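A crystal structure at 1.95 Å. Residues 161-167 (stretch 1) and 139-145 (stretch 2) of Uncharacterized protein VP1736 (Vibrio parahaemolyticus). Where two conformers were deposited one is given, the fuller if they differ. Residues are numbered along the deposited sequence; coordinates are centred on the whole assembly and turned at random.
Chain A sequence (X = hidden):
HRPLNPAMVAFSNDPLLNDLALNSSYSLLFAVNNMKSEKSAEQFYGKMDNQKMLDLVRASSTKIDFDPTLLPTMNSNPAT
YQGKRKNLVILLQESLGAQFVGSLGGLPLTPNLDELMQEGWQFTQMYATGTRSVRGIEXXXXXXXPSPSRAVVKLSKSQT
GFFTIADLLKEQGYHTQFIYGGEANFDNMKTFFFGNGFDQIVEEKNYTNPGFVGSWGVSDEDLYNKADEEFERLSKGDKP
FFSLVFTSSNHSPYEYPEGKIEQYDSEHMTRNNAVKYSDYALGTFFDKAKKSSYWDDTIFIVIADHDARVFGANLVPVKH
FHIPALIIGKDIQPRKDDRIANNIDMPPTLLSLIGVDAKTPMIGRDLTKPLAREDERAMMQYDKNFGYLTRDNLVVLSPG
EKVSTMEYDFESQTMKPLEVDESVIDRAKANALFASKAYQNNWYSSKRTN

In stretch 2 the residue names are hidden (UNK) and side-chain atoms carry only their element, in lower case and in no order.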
# COMPACT_ATOMS: atom_id res chain seq x y z
N GLY A 161 -10.28 -4.15 17.08
CA GLY A 161 -11.44 -3.50 16.49
C GLY A 161 -11.19 -2.24 15.66
O GLY A 161 -12.06 -1.39 15.56
N PHE A 162 -10.00 -2.11 15.09
CA PHE A 162 -9.73 -1.03 14.13
C PHE A 162 -10.23 -1.52 12.77
O PHE A 162 -10.26 -2.73 12.52
CB PHE A 162 -8.24 -0.71 14.09
CG PHE A 162 -7.89 0.63 13.48
CD1 PHE A 162 -8.05 1.81 14.20
CD2 PHE A 162 -7.36 0.70 12.19
CE1 PHE A 162 -7.70 3.03 13.65
CE2 PHE A 162 -7.03 1.92 11.61
CZ PHE A 162 -7.19 3.10 12.35
N PHE A 163 -10.63 -0.60 11.90
CA PHE A 163 -11.05 -1.03 10.58
C PHE A 163 -9.90 -1.60 9.74
O PHE A 163 -8.86 -0.95 9.57
CB PHE A 163 -11.80 0.06 9.78
CG PHE A 163 -12.11 -0.39 8.39
CD1 PHE A 163 -13.24 -1.14 8.12
CD2 PHE A 163 -11.19 -0.18 7.36
CE1 PHE A 163 -13.49 -1.61 6.83
CE2 PHE A 163 -11.44 -0.65 6.08
CZ PHE A 163 -12.58 -1.34 5.81
N THR A 164 -10.10 -2.82 9.24
CA THR A 164 -9.22 -3.44 8.24
C THR A 164 -10.08 -4.17 7.20
O THR A 164 -11.17 -4.65 7.52
CB THR A 164 -8.21 -4.47 8.85
OG1 THR A 164 -8.93 -5.62 9.33
CG2 THR A 164 -7.39 -3.86 9.98
N ILE A 165 -9.58 -4.30 5.97
CA ILE A 165 -10.26 -5.12 4.96
C ILE A 165 -10.16 -6.60 5.33
O ILE A 165 -10.94 -7.41 4.82
CB ILE A 165 -9.73 -4.90 3.52
CG1 ILE A 165 -8.24 -5.23 3.41
CG2 ILE A 165 -10.06 -3.47 3.03
CD1 ILE A 165 -7.79 -5.61 1.98
N ALA A 166 -9.21 -6.95 6.20
CA ALA A 166 -9.09 -8.30 6.72
C ALA A 166 -10.35 -8.70 7.45
O ALA A 166 -10.95 -9.74 7.12
CB ALA A 166 -7.89 -8.44 7.64
N ASP A 167 -10.76 -7.89 8.43
CA ASP A 167 -11.95 -8.28 9.19
C ASP A 167 -13.24 -8.05 8.42
O ASP A 167 -14.23 -8.76 8.66
CB ASP A 167 -11.97 -7.70 10.61
CG ASP A 167 -12.52 -6.31 10.67
OD1 ASP A 167 -13.77 -6.17 10.73
OD2 ASP A 167 -11.72 -5.36 10.70
N UNK A 139 -1.54 1.23 4.99
CA UNK A 139 -2.20 1.71 3.78
C UNK A 139 -2.94 0.63 3.03
O UNK A 139 -4.02 0.90 2.52
c UNK A 139 -1.20 2.37 2.84
N UNK A 140 -2.38 -0.57 2.92
CA UNK A 140 -3.04 -1.60 2.09
C UNK A 140 -3.98 -2.50 2.87
O UNK A 140 -4.78 -3.22 2.27
c UNK A 140 -2.03 -2.45 1.27
c UNK A 140 -1.14 -3.32 2.20
c UNK A 140 -1.18 -1.54 0.39
N UNK A 141 -3.91 -2.47 4.19
CA UNK A 141 -4.84 -3.31 4.96
C UNK A 141 -6.00 -2.51 5.55
O UNK A 141 -7.06 -3.07 5.84
c UNK A 141 -4.16 -4.10 6.09
o UNK A 141 -3.58 -3.20 7.03
c UNK A 141 -3.10 -5.01 5.52
N UNK A 142 -5.77 -1.22 5.75
CA UNK A 142 -6.76 -0.34 6.41
C UNK A 142 -7.15 0.89 5.57
O UNK A 142 -8.24 1.44 5.76
o UNK A 142 -5.37 1.32 7.53
c UNK A 142 -5.57 -0.83 8.58
c UNK A 142 -6.27 0.22 7.76
N UNK A 143 -6.26 1.36 4.70
CA UNK A 143 -6.57 2.52 3.86
C UNK A 143 -6.47 3.82 4.63
O UNK A 143 -6.81 4.88 4.10
N UNK A 144 -5.98 3.73 5.87
CA UNK A 144 -5.92 4.85 6.79
C UNK A 144 -4.80 5.76 6.35
O UNK A 144 -3.71 5.28 6.05
c UNK A 144 -5.65 4.33 8.21
c UNK A 144 -5.16 6.51 11.30
c UNK A 144 -6.40 7.13 11.43
c UNK A 144 -7.40 6.84 10.50
c UNK A 144 -4.93 5.62 10.25
c UNK A 144 -7.16 5.94 9.47
c UNK A 144 -5.92 5.34 9.32
N UNK A 145 -5.07 7.07 6.28
CA UNK A 145 -4.05 8.04 5.88
C UNK A 145 -3.01 8.22 6.97
O UNK A 145 -3.15 7.66 8.06
c UNK A 145 -4.85 9.35 5.68
c UNK A 145 -6.27 8.97 5.73
c UNK A 145 -6.36 7.72 6.53

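Position 139 carries a single side-chain carbon. It lies in a helix that begins earlier in the chain, and its side chain stays out of reach of stretch 1. One carbon means alanine, Ala139.

Position 140 has three side-chain carbons, one carrying the other two. The branch sits directly at CB, and no oxygen is present. The CA-to-CB bond points away from stretch 1, so the backbone makes the contact: the carbonyl O of position 140 is 3.9 Å from Ile165 CD1. A CB bearing two carbons identifies valine, Val140.

Position 141 has a CB carrying one oxygen and one carbon. Its main link to stretch 1 is again through the backbone. The carbonyl O of position 141 accepts a hydrogen bond from Ile165 N at 2.8 Å, with an N-H...O angle of 162°. The same O lies 3.3 Å from Thr164 CA in a CA-H...O contact. The branched CB with oxygen and carbon gives threonine, Thr141.

Position 142 shows the same pattern, a CB with one oxygen and one carbon. Its CB is 3.4 Å from Phe163 O and 4.3 Å from Phe162 CE2. The side-chain carbon beyond CB is 3.8 Å from Thr164 CG2. This is a second threonine, Thr142. It is the first residue to leave helical phi/psi after the helix.

Position 143 has no side-chain atoms and makes no contact with stretch 1. Its phi is 77°, a value that favours glycine. It is Gly143, and its N makes a weak backbone hydrogen bond to Ala139 O at 3.2 Å.

Position 144 has one carbon leading to a ring of six carbons, with no oxygen on the ring. Phe162 CZ lies over one face of this ring. The residue is phenylalanine, Phe144. Its CG is 4.0 Å from Phe162 CZ, and its N donates to Thr142 OG1 at 3.0 Å, which ties the turn together.

Position 145 has three carbons that close a ring onto the backbone N. It does not touch stretch 1. The ring identifies proline, Pro145.

The contact sets residues 140 to 144 against residues 162 to 165. The hydrogen bond from Ile165 to Thr141 fixes the backbones beside Thr164, the N-cap residue, whose OG1 accepts from Asp167 N at 3.1 Å. Packing does the rest. Phe162 turns its edge toward the face of Phe144, with planes at 90° and centroids 5.2 Å apart. Thr142 fits against Phe162, Phe163 and Thr164. Together the two stretches bury 326 Å².

Stretch 2 139-145: AVTTGFP
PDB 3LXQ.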